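Local coordinates for protein methyltransferase FkbM (Methylobacillus flagellatus KT, PDB 2PY6) that probably transfers a methyl group to an acceptor that is not known, at residues K229-G234 / R254-E259; T337-D342 / H361-A366; A291-I296 / A350-R355; C233-G238 / Q266-V271. One frame throughout, in Å; residues are numbered along the deposited sequence.

Contact 1. Residues K229-G234 / R254-E259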
loop_
_atom_site.group_PDB
_atom_site.type_symbol
_atom_site.label_atom_id
_atom_site.label_comp_id
_atom_site.label_asym_id
_atom_site.label_seq_id
_atom_site.Cartn_x
_atom_site.Cartn_y
_atom_site.Cartn_z
ATOM N N LYS A 229 13.814 -25.120 27.951
ATOM C CA LYS A 229 13.508 -24.153 28.994
ATOM C C LYS A 229 14.344 -22.940 28.624
ATOM O O LYS A 229 15.576 -22.915 28.813
ATOM C CB LYS A 229 13.808 -24.700 30.404
ATOM C CG LYS A 229 12.939 -25.943 30.801
ATOM C CD LYS A 229 13.495 -26.664 32.053
ATOM C CE LYS A 229 12.569 -27.809 32.532
ATOM N NZ LYS A 229 13.113 -28.683 33.659
HETATM N N MSE A 230 13.662 -21.966 28.023
HETATM C CA MSE A 230 14.301 -20.758 27.493
HETATM C C MSE A 230 14.159 -19.475 28.317
HETATM O O MSE A 230 13.037 -19.089 28.696
HETATM C CB MSE A 230 13.710 -20.457 26.082
HETATM C CG MSE A 230 14.332 -19.293 25.453
HETATM SE SE MSE A 230 13.876 -18.824 23.654
HETATM C CE MSE A 230 12.121 -18.503 23.748
ATOM N N VAL A 231 15.303 -18.834 28.585
ATOM C CA VAL A 231 15.325 -17.500 29.167
ATOM C C VAL A 231 15.415 -16.584 27.935
ATOM O O VAL A 231 16.396 -16.595 27.160
ATOM C CB VAL A 231 16.507 -17.271 30.145
ATOM C CG1 VAL A 231 16.516 -15.844 30.693
ATOM C CG2 VAL A 231 16.456 -18.283 31.286
ATOM N N ASP A 232 14.339 -15.836 27.726
ATOM C CA ASP A 232 14.238 -14.879 26.619
ATOM C C ASP A 232 14.542 -13.505 27.231
ATOM O O ASP A 232 13.657 -12.770 27.685
ATOM C CB ASP A 232 12.854 -14.986 26.009
ATOM C CG ASP A 232 12.621 -14.025 24.886
ATOM O OD1 ASP A 232 13.514 -13.214 24.568
ATOM O OD2 ASP A 232 11.503 -14.078 24.342
ATOM N N CYS A 233 15.828 -13.169 27.225
ATOM C CA CYS A 233 16.322 -11.967 27.853
ATOM C C CYS A 233 16.339 -10.849 26.809
ATOM O O CYS A 233 17.099 -10.909 25.831
ATOM C CB CYS A 233 17.699 -12.284 28.472
ATOM S SG CYS A 233 18.352 -11.024 29.496
ATOM N N GLY A 234 15.489 -9.844 27.036
ATOM C CA GLY A 234 15.228 -8.745 26.096
ATOM C C GLY A 234 14.148 -9.262 25.141
ATOM O O GLY A 234 14.351 -9.319 23.936
ATOM N N ARG A 254 9.379 -24.636 29.231
ATOM C CA ARG A 254 9.232 -23.381 29.931
ATOM C C ARG A 254 9.827 -22.227 29.169
ATOM O O ARG A 254 10.822 -22.389 28.463
ATOM C CB ARG A 254 9.961 -23.509 31.265
ATOM C CG ARG A 254 9.615 -22.533 32.365
ATOM C CD ARG A 254 8.200 -22.606 32.885
ATOM N NE ARG A 254 8.062 -21.726 34.053
ATOM C CZ ARG A 254 8.005 -20.394 34.018
ATOM N NH1 ARG A 254 8.025 -19.716 32.860
ATOM N NH2 ARG A 254 7.909 -19.725 35.150
ATOM N N VAL A 255 9.193 -21.060 29.279
ATOM C CA VAL A 255 9.789 -19.839 28.763
ATOM C C VAL A 255 9.666 -18.728 29.794
ATOM O O VAL A 255 8.582 -18.418 30.233
ATOM C CB VAL A 255 9.192 -19.395 27.408
ATOM C CG1 VAL A 255 9.795 -18.063 26.984
ATOM C CG2 VAL A 255 9.449 -20.468 26.338
ATOM N N TRP A 256 10.799 -18.147 30.178
ATOM C CA TRP A 256 10.822 -16.964 31.034
ATOM C C TRP A 256 11.199 -15.781 30.166
ATOM O O TRP A 256 12.332 -15.668 29.714
ATOM C CB TRP A 256 11.870 -17.074 32.107
ATOM C CG TRP A 256 11.741 -18.211 33.033
ATOM C CD1 TRP A 256 11.014 -18.245 34.196
ATOM C CD2 TRP A 256 12.415 -19.467 32.934
ATOM N NE1 TRP A 256 11.189 -19.446 34.811
ATOM C CE2 TRP A 256 12.058 -20.215 34.075
ATOM C CE3 TRP A 256 13.314 -20.022 32.003
ATOM C CZ2 TRP A 256 12.545 -21.506 34.310
ATOM C CZ3 TRP A 256 13.796 -21.284 32.237
ATOM C CH2 TRP A 256 13.390 -22.035 33.367
HETATM N N MSE A 257 10.233 -14.910 29.908
HETATM C CA MSE A 257 10.454 -13.723 29.113
HETATM C C MSE A 257 10.761 -12.513 30.016
HETATM O O MSE A 257 9.937 -12.157 30.864
HETATM C CB MSE A 257 9.219 -13.434 28.248
HETATM C CG MSE A 257 8.844 -14.534 27.280
HETATM SE SE MSE A 257 7.413 -14.037 26.077
HETATM C CE MSE A 257 8.094 -13.302 24.958
ATOM N N ILE A 258 11.917 -11.877 29.788
ATOM C CA ILE A 258 12.405 -10.733 30.588
ATOM C C ILE A 258 12.485 -9.492 29.721
ATOM O O ILE A 258 13.234 -9.467 28.747
ATOM C CB ILE A 258 13.812 -11.020 31.192
ATOM C CG1 ILE A 258 13.816 -12.393 31.913
ATOM C CG2 ILE A 258 14.258 -9.895 32.142
ATOM C CD1 ILE A 258 15.182 -12.797 32.367
ATOM N N GLU A 259 11.703 -8.462 30.067
ATOM C CA GLU A 259 11.693 -7.240 29.300
ATOM C C GLU A 259 11.328 -6.037 30.193
ATOM O O GLU A 259 10.261 -6.059 30.787
ATOM C CB GLU A 259 10.646 -7.407 28.183
ATOM C CG GLU A 259 10.332 -6.122 27.423
ATOM C CD GLU A 259 11.535 -5.564 26.714
ATOM O OE1 GLU A 259 12.308 -6.350 26.068
ATOM O OE2 GLU A 259 11.693 -4.326 26.749
#

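Contact 2. Residues T337-D342 / H361-A366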
loop_
_atom_site.group_PDB
_atom_site.type_symbol
_atom_site.label_atom_id
_atom_site.label_comp_id
_atom_site.label_asym_id
_atom_site.label_seq_id
_atom_site.Cartn_x
_atom_site.Cartn_y
_atom_site.Cartn_z
ATOM N N THR A 337 17.819 -24.545 29.613
ATOM C CA THR A 337 18.494 -25.272 28.556
ATOM C C THR A 337 18.986 -24.303 27.468
ATOM O O THR A 337 19.815 -24.683 26.662
ATOM C CB THR A 337 17.518 -26.300 27.904
ATOM O OG1 THR A 337 16.403 -25.619 27.308
ATOM C CG2 THR A 337 16.990 -27.314 28.946
ATOM N N PHE A 338 18.490 -23.058 27.477
ATOM C CA PHE A 338 18.822 -22.065 26.470
ATOM C C PHE A 338 18.648 -20.658 27.008
ATOM O O PHE A 338 17.627 -20.347 27.634
ATOM C CB PHE A 338 17.900 -22.281 25.249
ATOM C CG PHE A 338 18.135 -21.336 24.106
ATOM C CD1 PHE A 338 19.419 -21.137 23.587
ATOM C CD2 PHE A 338 17.069 -20.732 23.469
ATOM C CE1 PHE A 338 19.642 -20.300 22.535
ATOM C CE2 PHE A 338 17.283 -19.876 22.396
ATOM C CZ PHE A 338 18.572 -19.659 21.922
ATOM N N ILE A 339 19.671 -19.826 26.811
ATOM C CA ILE A 339 19.584 -18.400 27.124
ATOM C C ILE A 339 19.848 -17.572 25.838
ATOM O O ILE A 339 20.934 -17.628 25.226
ATOM C CB ILE A 339 20.509 -17.941 28.295
ATOM C CG1 ILE A 339 20.200 -18.726 29.573
ATOM C CG2 ILE A 339 20.323 -16.408 28.584
ATOM C CD1 ILE A 339 21.253 -18.626 30.631
ATOM N N LYS A 340 18.803 -16.870 25.414
ATOM C CA LYS A 340 18.860 -15.923 24.317
ATOM C C LYS A 340 19.014 -14.575 25.000
ATOM O O LYS A 340 18.316 -14.318 26.007
ATOM C CB LYS A 340 17.580 -15.972 23.483
ATOM C CG LYS A 340 17.409 -14.745 22.484
ATOM C CD LYS A 340 16.659 -13.598 23.176
ATOM C CE LYS A 340 16.413 -12.456 22.351
ATOM N NZ LYS A 340 15.230 -11.779 22.874
HETATM N N MSE A 341 19.905 -13.728 24.487
HETATM C CA MSE A 341 20.161 -12.427 25.084
HETATM C C MSE A 341 20.380 -11.349 24.030
HETATM O O MSE A 341 21.295 -11.454 23.183
HETATM C CB MSE A 341 21.376 -12.478 25.997
HETATM C CG MSE A 341 21.555 -11.222 26.852
HETATM SE SE MSE A 341 23.055 -11.231 28.022
HETATM C CE MSE A 341 22.420 -12.372 29.268
ATOM N N ASP A 342 19.532 -10.319 24.096
ATOM C CA ASP A 342 19.666 -9.128 23.288
ATOM C C ASP A 342 19.057 -7.978 24.088
ATOM O O ASP A 342 17.856 -7.739 23.992
ATOM C CB ASP A 342 18.934 -9.260 21.968
ATOM C CG ASP A 342 19.120 -8.043 21.066
ATOM O OD1 ASP A 342 19.978 -7.161 21.326
ATOM O OD2 ASP A 342 18.382 -7.977 20.086
ATOM N N HIS A 361 24.731 -25.527 34.743
ATOM C CA HIS A 361 23.964 -26.300 33.749
ATOM C C HIS A 361 24.345 -26.244 32.266
ATOM O O HIS A 361 23.761 -26.979 31.459
ATOM C CB HIS A 361 22.509 -25.919 33.899
ATOM C CG HIS A 361 21.998 -26.160 35.277
ATOM N ND1 HIS A 361 21.843 -27.429 35.782
ATOM C CD2 HIS A 361 21.649 -25.304 36.271
ATOM C CE1 HIS A 361 21.414 -27.345 37.032
ATOM N NE2 HIS A 361 21.298 -26.068 37.353
ATOM N N LYS A 362 25.281 -25.368 31.915
ATOM C CA LYS A 362 25.761 -25.234 30.568
ATOM C C LYS A 362 24.627 -25.189 29.560
ATOM O O LYS A 362 24.552 -26.018 28.651
ATOM C CB LYS A 362 26.710 -26.372 30.219
ATOM C CG LYS A 362 27.561 -26.112 28.977
ATOM C CD LYS A 362 28.251 -27.369 28.501
ATOM C CE LYS A 362 28.864 -27.198 27.153
ATOM N NZ LYS A 362 29.257 -28.516 26.652
ATOM N N PRO A 363 23.755 -24.203 29.692
ATOM C CA PRO A 363 22.730 -24.127 28.682
ATOM C C PRO A 363 23.333 -23.605 27.364
ATOM O O PRO A 363 24.417 -22.984 27.363
ATOM C CB PRO A 363 21.766 -23.114 29.255
ATOM C CG PRO A 363 22.555 -22.285 30.146
ATOM C CD PRO A 363 23.686 -23.100 30.648
ATOM N N LYS A 364 22.648 -23.875 26.262
ATOM C CA LYS A 364 23.006 -23.273 25.000
ATOM C C LYS A 364 22.811 -21.778 25.188
ATOM O O LYS A 364 21.948 -21.346 25.973
ATOM C CB LYS A 364 22.094 -23.759 23.870
ATOM C CG LYS A 364 22.157 -25.212 23.530
ATOM C CD LYS A 364 21.177 -25.597 22.399
ATOM C CE LYS A 364 19.709 -25.495 22.767
ATOM N NZ LYS A 364 19.364 -26.503 23.754
ATOM N N LEU A 365 23.624 -20.973 24.512
ATOM C CA LEU A 365 23.486 -19.527 24.597
ATOM C C LEU A 365 23.519 -18.919 23.211
ATOM O O LEU A 365 24.309 -19.342 22.334
ATOM C CB LEU A 365 24.640 -18.881 25.408
ATOM C CG LEU A 365 25.031 -19.440 26.783
ATOM C CD1 LEU A 365 26.311 -18.797 27.284
ATOM C CD2 LEU A 365 23.917 -19.239 27.804
ATOM N N ALA A 366 22.692 -17.898 23.039
ATOM C CA ALA A 366 22.696 -17.057 21.828
ATOM C C ALA A 366 22.790 -15.645 22.365
ATOM O O ALA A 366 21.797 -15.108 22.899
ATOM C CB ALA A 366 21.481 -17.261 21.005
HETATM O O HOH W 1 20.781 -27.276 25.996
#

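Contact 3. Residues A291-I296 / A350-R355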
loop_
_atom_site.group_PDB
_atom_site.type_symbol
_atom_site.label_atom_id
_atom_site.label_comp_id
_atom_site.label_asym_id
_atom_site.label_seq_id
_atom_site.Cartn_x
_atom_site.Cartn_y
_atom_site.Cartn_z
ATOM N N ALA A 291 17.504 -7.392 33.079
ATOM C CA ALA A 291 18.440 -8.403 33.536
ATOM C C ALA A 291 19.762 -7.689 33.855
ATOM O O ALA A 291 20.304 -6.972 33.010
ATOM C CB ALA A 291 18.658 -9.463 32.457
ATOM N N GLY A 292 20.296 -7.935 35.053
ATOM C CA GLY A 292 21.554 -7.322 35.489
ATOM C C GLY A 292 22.218 -8.219 36.476
ATOM O O GLY A 292 21.823 -9.373 36.577
ATOM N N GLU A 293 23.271 -7.738 37.135
ATOM C CA GLU A 293 24.042 -8.576 38.031
ATOM C C GLU A 293 23.489 -8.654 39.430
ATOM O O GLU A 293 23.748 -9.622 40.147
ATOM C CB GLU A 293 25.552 -8.277 38.033
ATOM C CG GLU A 293 25.995 -6.870 38.199
ATOM C CD GLU A 293 27.507 -6.733 37.953
ATOM O OE1 GLU A 293 28.312 -7.262 38.764
ATOM O OE2 GLU A 293 27.867 -6.075 36.934
ATOM N N ASN A 294 22.727 -7.655 39.832
ATOM C CA ASN A 294 22.098 -7.755 41.104
ATOM C C ASN A 294 20.727 -7.134 41.063
ATOM O O ASN A 294 20.220 -6.827 39.964
ATOM C CB ASN A 294 23.053 -7.267 42.201
ATOM C CG ASN A 294 23.630 -5.932 41.927
ATOM O OD1 ASN A 294 23.097 -5.150 41.144
ATOM N ND2 ASN A 294 24.739 -5.636 42.611
ATOM N N THR A 295 20.091 -7.062 42.233
ATOM C CA THR A 295 18.765 -6.555 42.366
ATOM C C THR A 295 18.804 -5.076 42.749
ATOM O O THR A 295 19.250 -4.723 43.836
ATOM C CB THR A 295 18.031 -7.363 43.411
ATOM O OG1 THR A 295 18.052 -8.753 43.036
ATOM C CG2 THR A 295 16.582 -6.872 43.567
ATOM N N ILE A 296 18.319 -4.222 41.849
ATOM C CA ILE A 296 18.325 -2.787 42.056
ATOM C C ILE A 296 17.286 -2.081 41.177
ATOM O O ILE A 296 17.012 -2.513 40.076
ATOM C CB ILE A 296 19.727 -2.215 41.777
ATOM C CG1 ILE A 296 19.849 -0.771 42.280
ATOM C CG2 ILE A 296 20.100 -2.367 40.288
ATOM C CD1 ILE A 296 21.280 -0.237 42.169
ATOM N N ALA A 350 24.451 -8.694 32.823
ATOM C CA ALA A 350 23.377 -9.638 32.705
ATOM C C ALA A 350 23.837 -11.071 32.772
ATOM O O ALA A 350 23.173 -11.875 33.375
ATOM C CB ALA A 350 22.606 -9.363 31.461
ATOM N N LEU A 351 24.973 -11.383 32.148
ATOM C CA LEU A 351 25.556 -12.694 32.186
ATOM C C LEU A 351 26.072 -13.057 33.575
ATOM O O LEU A 351 25.964 -14.211 33.994
ATOM C CB LEU A 351 26.704 -12.806 31.168
ATOM C CG LEU A 351 26.314 -12.878 29.680
ATOM C CD1 LEU A 351 27.533 -12.608 28.802
ATOM C CD2 LEU A 351 25.710 -14.184 29.338
ATOM N N LYS A 352 26.610 -12.083 34.293
ATOM C CA LYS A 352 27.083 -12.313 35.655
ATOM C C LYS A 352 25.900 -12.631 36.546
ATOM O O LYS A 352 26.023 -13.412 37.457
ATOM C CB LYS A 352 27.812 -11.091 36.204
ATOM C CG LYS A 352 29.113 -10.784 35.486
ATOM C CD LYS A 352 29.683 -9.507 35.974
ATOM C CE LYS A 352 31.107 -9.385 35.514
ATOM N NZ LYS A 352 31.695 -8.135 35.967
ATOM N N GLY A 353 24.754 -12.026 36.267
ATOM C CA GLY A 353 23.514 -12.346 36.989
ATOM C C GLY A 353 22.911 -13.716 36.641
ATOM O O GLY A 353 21.935 -14.134 37.258
ATOM N N ALA A 354 23.491 -14.401 35.652
ATOM C CA ALA A 354 23.099 -15.756 35.257
ATOM C C ALA A 354 24.235 -16.765 35.474
ATOM O O ALA A 354 24.156 -17.896 34.998
ATOM C CB ALA A 354 22.649 -15.750 33.760
ATOM N N ARG A 355 25.269 -16.397 36.237
ATOM C CA ARG A 355 26.428 -17.275 36.380
ATOM C C ARG A 355 26.183 -18.647 36.933
ATOM O O ARG A 355 26.903 -19.551 36.547
ATOM C CB ARG A 355 27.610 -16.625 37.132
ATOM C CG ARG A 355 27.396 -16.241 38.532
ATOM C CD ARG A 355 28.499 -15.281 38.993
ATOM N NE ARG A 355 28.288 -14.809 40.374
ATOM C CZ ARG A 355 27.774 -13.632 40.759
ATOM N NH1 ARG A 355 27.385 -12.683 39.898
ATOM N NH2 ARG A 355 27.669 -13.385 42.067
HETATM O O HOH W 2 21.126 -11.316 34.848
HETATM O O HOH W 3 29.869 -5.891 34.639
#

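Contact 4. Residues C233-G238 / Q266-V271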
loop_
_atom_site.group_PDB
_atom_site.type_symbol
_atom_site.label_atom_id
_atom_site.label_comp_id
_atom_site.label_asym_id
_atom_site.label_seq_id
_atom_site.Cartn_x
_atom_site.Cartn_y
_atom_site.Cartn_z
ATOM N N CYS A 233 15.828 -13.169 27.225
ATOM C CA CYS A 233 16.322 -11.967 27.853
ATOM C C CYS A 233 16.339 -10.849 26.809
ATOM O O CYS A 233 17.099 -10.909 25.831
ATOM C CB CYS A 233 17.699 -12.284 28.472
ATOM S SG CYS A 233 18.352 -11.024 29.496
ATOM N N GLY A 234 15.489 -9.844 27.036
ATOM C CA GLY A 234 15.228 -8.745 26.096
ATOM C C GLY A 234 14.148 -9.262 25.141
ATOM O O GLY A 234 14.351 -9.319 23.936
ATOM N N ALA A 235 13.001 -9.657 25.691
ATOM C CA ALA A 235 11.911 -10.294 24.916
ATOM C C ALA A 235 11.197 -9.406 23.893
ATOM O O ALA A 235 10.566 -9.943 23.000
ATOM C CB ALA A 235 10.920 -10.978 25.819
ATOM N N SER A 236 11.356 -8.081 24.024
ATOM C CA SER A 236 10.796 -7.038 23.150
ATOM C C SER A 236 9.331 -7.228 22.790
ATOM O O SER A 236 8.461 -7.026 23.625
ATOM C CB SER A 236 11.658 -6.867 21.884
ATOM O OG SER A 236 12.957 -6.520 22.263
ATOM N N ILE A 237 9.089 -7.694 21.564
ATOM C CA ILE A 237 7.765 -7.824 21.024
ATOM C C ILE A 237 7.373 -9.295 20.828
ATOM O O ILE A 237 6.353 -9.583 20.208
ATOM C CB ILE A 237 7.610 -6.926 19.741
ATOM C CG1 ILE A 237 8.470 -7.406 18.584
ATOM C CG2 ILE A 237 8.020 -5.501 20.076
ATOM C CD1 ILE A 237 8.227 -6.625 17.312
ATOM N N GLY A 238 8.190 -10.211 21.380
ATOM C CA GLY A 238 7.850 -11.634 21.406
ATOM C C GLY A 238 8.287 -12.509 20.265
ATOM O O GLY A 238 7.867 -13.658 20.207
ATOM N N GLN A 266 3.344 -4.047 27.150
ATOM C CA GLN A 266 1.953 -3.986 26.628
ATOM C C GLN A 266 1.795 -4.931 25.416
ATOM O O GLN A 266 0.846 -5.668 25.327
ATOM C CB GLN A 266 1.565 -2.553 26.224
ATOM C CG GLN A 266 1.477 -1.579 27.411
ATOM C CD GLN A 266 1.268 -0.124 26.980
ATOM O OE1 GLN A 266 0.605 0.146 25.979
ATOM N NE2 GLN A 266 1.828 0.815 27.753
ATOM N N THR A 267 2.771 -4.893 24.518
ATOM C CA THR A 267 2.811 -5.729 23.330
ATOM C C THR A 267 2.880 -7.213 23.669
ATOM O O THR A 267 2.242 -8.032 23.007
ATOM C CB THR A 267 4.016 -5.321 22.450
ATOM O OG1 THR A 267 3.814 -3.980 22.005
ATOM C CG2 THR A 267 4.188 -6.244 21.231
ATOM N N LEU A 268 3.656 -7.562 24.679
ATOM C CA LEU A 268 3.771 -8.951 25.096
ATOM C C LEU A 268 2.500 -9.472 25.672
ATOM O O LEU A 268 2.286 -10.682 25.624
ATOM C CB LEU A 268 4.896 -9.160 26.112
ATOM C CG LEU A 268 6.264 -8.962 25.496
ATOM C CD1 LEU A 268 7.281 -9.031 26.629
ATOM C CD2 LEU A 268 6.537 -9.996 24.411
ATOM N N GLN A 269 1.664 -8.607 26.256
ATOM C CA GLN A 269 0.356 -9.075 26.719
ATOM C C GLN A 269 -0.520 -9.463 25.510
ATOM O O GLN A 269 -1.346 -10.364 25.608
ATOM C CB GLN A 269 -0.327 -8.052 27.624
ATOM C CG GLN A 269 0.371 -7.877 28.951
ATOM C CD GLN A 269 0.356 -9.143 29.786
ATOM O OE1 GLN A 269 -0.702 -9.671 30.095
ATOM N NE2 GLN A 269 1.534 -9.612 30.182
ATOM N N ASN A 270 -0.323 -8.779 24.380
ATOM C CA ASN A 270 -1.022 -9.109 23.137
ATOM C C ASN A 270 -0.485 -10.436 22.582
ATOM O O ASN A 270 -1.247 -11.293 22.134
ATOM C CB ASN A 270 -0.806 -8.049 22.061
ATOM C CG ASN A 270 -1.332 -6.681 22.434
ATOM O OD1 ASN A 270 -2.259 -6.516 23.237
ATOM N ND2 ASN A 270 -0.765 -5.682 21.787
ATOM N N VAL A 271 0.834 -10.579 22.606
ATOM C CA VAL A 271 1.481 -11.825 22.184
ATOM C C VAL A 271 0.993 -12.992 23.040
ATOM O O VAL A 271 0.677 -14.049 22.508
ATOM C CB VAL A 271 3.029 -11.710 22.265
ATOM C CG1 VAL A 271 3.722 -13.094 22.061
ATOM C CG2 VAL A 271 3.527 -10.692 21.257
#

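Contact 1. Residues K229-G234 / R254-E259
Strands 229-233 and 254-258, paired from Lys229 with Arg254 to Cys233 with Ile258, are the two parallel strands of a beta-alpha-beta crossover connected by helix 239-248, the first such unit of the Rossmann-like methyltransferase fold. Five backbone hydrogen bonds zip them together, beginning with Met230 N to Arg254 O (2.9 Å) and ending with Gly234 N to Ile258 O. The straightest is Ile258 N to Asp232 O, at 2.9 Å and 176°.

Trp256 dominates one face of the pair. Its CG lies anti to the carbonyl carbon (chi1 -60°), and the six-membered ring reaches across to the other strand, where CE3 meets Val231 CG2 at 3.7 Å and CZ3 meets Lys229 CB at 3.9 Å. Arg254 CG sits over the rim of one ring face, and NE1 bonds to Asp333. An alanine in place of Trp256 would probably open a gap beside Val231 CG2 and Lys229 CB and deprive Asp333 of the indole N-H. Farther along this face, Val231 CG1 packs on Ile258 CD1 at 3.7 Å.

The face turned to helix 239-248 carries selenomethionine Met230, whose CE lies 4.0 Å from Val255 CG1. Here Asp232 and selenomethionine Met257 run side by side, with Asp232 OD2 3.6 Å from Met257 CE. The other carboxylate oxygen, OD1, forms a salt bridge with Lys340 of the adjacent strand 338-341. The buried carboxylate is therefore paired within the sheet, and its two oxygens link three neighbouring strands.

Contact 2. Residues T337-D342 / H361-A366
Lys364 curls round the carbonyl of Thr337 where two parallel strands of the Rossmann-like sheet, 338-341 and 364-368, begin to pair. Its CB lies 3.8 Å from Phe338 CD1 and also borders Thr337 O, which CG meets in turn at 3.9 Å. Bends at chi3 (-67°) and chi4 (-68°) fold the rest of the chain back, and CE stays 4.0 Å from the same oxygen. NZ makes only a weak, 3.5 Å hydrogen bond to Thr337 O, but a water joins them more firmly, accepting from NZ and donating to the carbonyl; NZ also forms a salt bridge with Glu228. Lys364 N bonds to Thr337 O as well, from above the carbonyl plane, so this one oxygen takes two amine or amide donors and a water.

From there the ladder runs on through Ile339 N to Lys364 O, Ala366 N to Ile339 O and Met341 N to Ala366 O. On one face of the pair, Ile339 and Leu365 lie side by side, Leu365 CD2 touching Ile339 CB at 3.7 Å, while Ile339 CD1 reaches Pro363 CG at 3.9 Å. On the other, Phe338 CE1 and CZ each stand 3.9 Å from Ala366 CB.

Contact 3. Residues A291-I296 / A350-R355
Gly292 and Glu293 lie against Ala350, Lys352 and Gly353 where the loop between strands 290-291 and 296-299 meets helix 347-352 and the turn that follows it. No direct hydrogen bond crosses the contact; its polar links run through water. One water donates to two carbonyls, Gly292 O at 2.7 Å and Ala350 O at 2.6 Å, and so ties the loop to the helix through Ala350. A second water bridges the side chains, donating to Glu293 OE2 at 3.1 Å and accepting from Lys352 NZ at 3.2 Å.

Opposite charges probably favour this arrangement, although the charged atoms do not touch. Glu293 and Lys352 extend side by side in the same direction, the carboxylate resting against Lys352 CD, yet OE2 and NZ remain 4.5 Å apart, too far for a salt bridge. Glu293 OE2 also bonds to Ser349 OG, a residue of the same helix, which is likely to help hold the carboxylate along it.

The closest backbone approach is a C-H...O contact, Gly353 CA to Gly292 O at 3.4 Å and nearly straight (159°). It depends on the glycine, since a CB on residue 353 would run into that oxygen. Apolar packing is slight, Ala350 CB to Ala291 CB at 4.1 Å; the same methyl also lies 3.7 Å from Ala291 O.

Around this junction, Gly292 pairs through its backbone with Arg326 at the end of strand 322-326. Ala350 rests on Met341 of strand 338-341, and Leu351 turns to Leu379 and Ile383, so the helix packs on both the central sheet and helix 375-386.

Contact 4. Residues C233-G238 / Q266-V271
Leu268 sends its side chain from helix 262-274 to the turn Ala235-Gly238, with CG anti to the carbonyl carbon (chi1 -69°) and one methyl carbon, CD1, continuing the extended line (chi2 173°). CG thereby comes to 3.5 Å from Ser236 O, and the branch splits round the turn: CD2 approaches Gly238 N at 3.5 Å and Ile237 C at 3.7 Å, whereas CD1 faces Ala235 CB at 4.2 Å. An alanine here would probably leave a gap between turn and helix, with Ser236 O and Gly238 N stripped of their apolar cover.

The turn is of type II', closed by Gly238 N to Ala235 O at 2.9 Å. One helical turn on from Leu268, Val271 CG2 presses on Ile237 O at 3.2 Å. Thr267 CG2 lies 3.8 Å from Ile237 CB, the two side chains running alongside each other. A CB on Gly238 would strike Val271 CG1 and the carbonyl before it, so the absence of a side chain is consistent with the close approach of the helix.

Gly238 is the N-cap of helix 239-248. A glycine-containing loop from the end of the first strand into that helix is the hallmark of Rossmann-like methyltransferases, in whose relatives it borders the S-adenosylmethionine site.

In the fold
Contacts 1 and 2, with centres about 10 Å apart, are successive parts of one sheet, since strands 229-233 and 338-341 are neighbours. Lys340 NZ joins them, 2.8 Å from Asp232 OD1 and 2.8 Å from Gly234 O. Contact 4 continues from contact 1 through the shared Cys233 and Gly234, and Glu259 OE1 takes the Ser236 N-H at 2.8 Å, fixing the loop that probably borders the cofactor site. Contact 3 meets the face that carries Cys233 and Ile258: Cys233 SG lies 3.4 Å from Ala291 CB, and Met341 CE 3.7 Å from Ala350 CB. An unidentified ligand, about 4 Å from the side chains of Ile258 and Ala291, may mark a pocket between contacts 1 and 3.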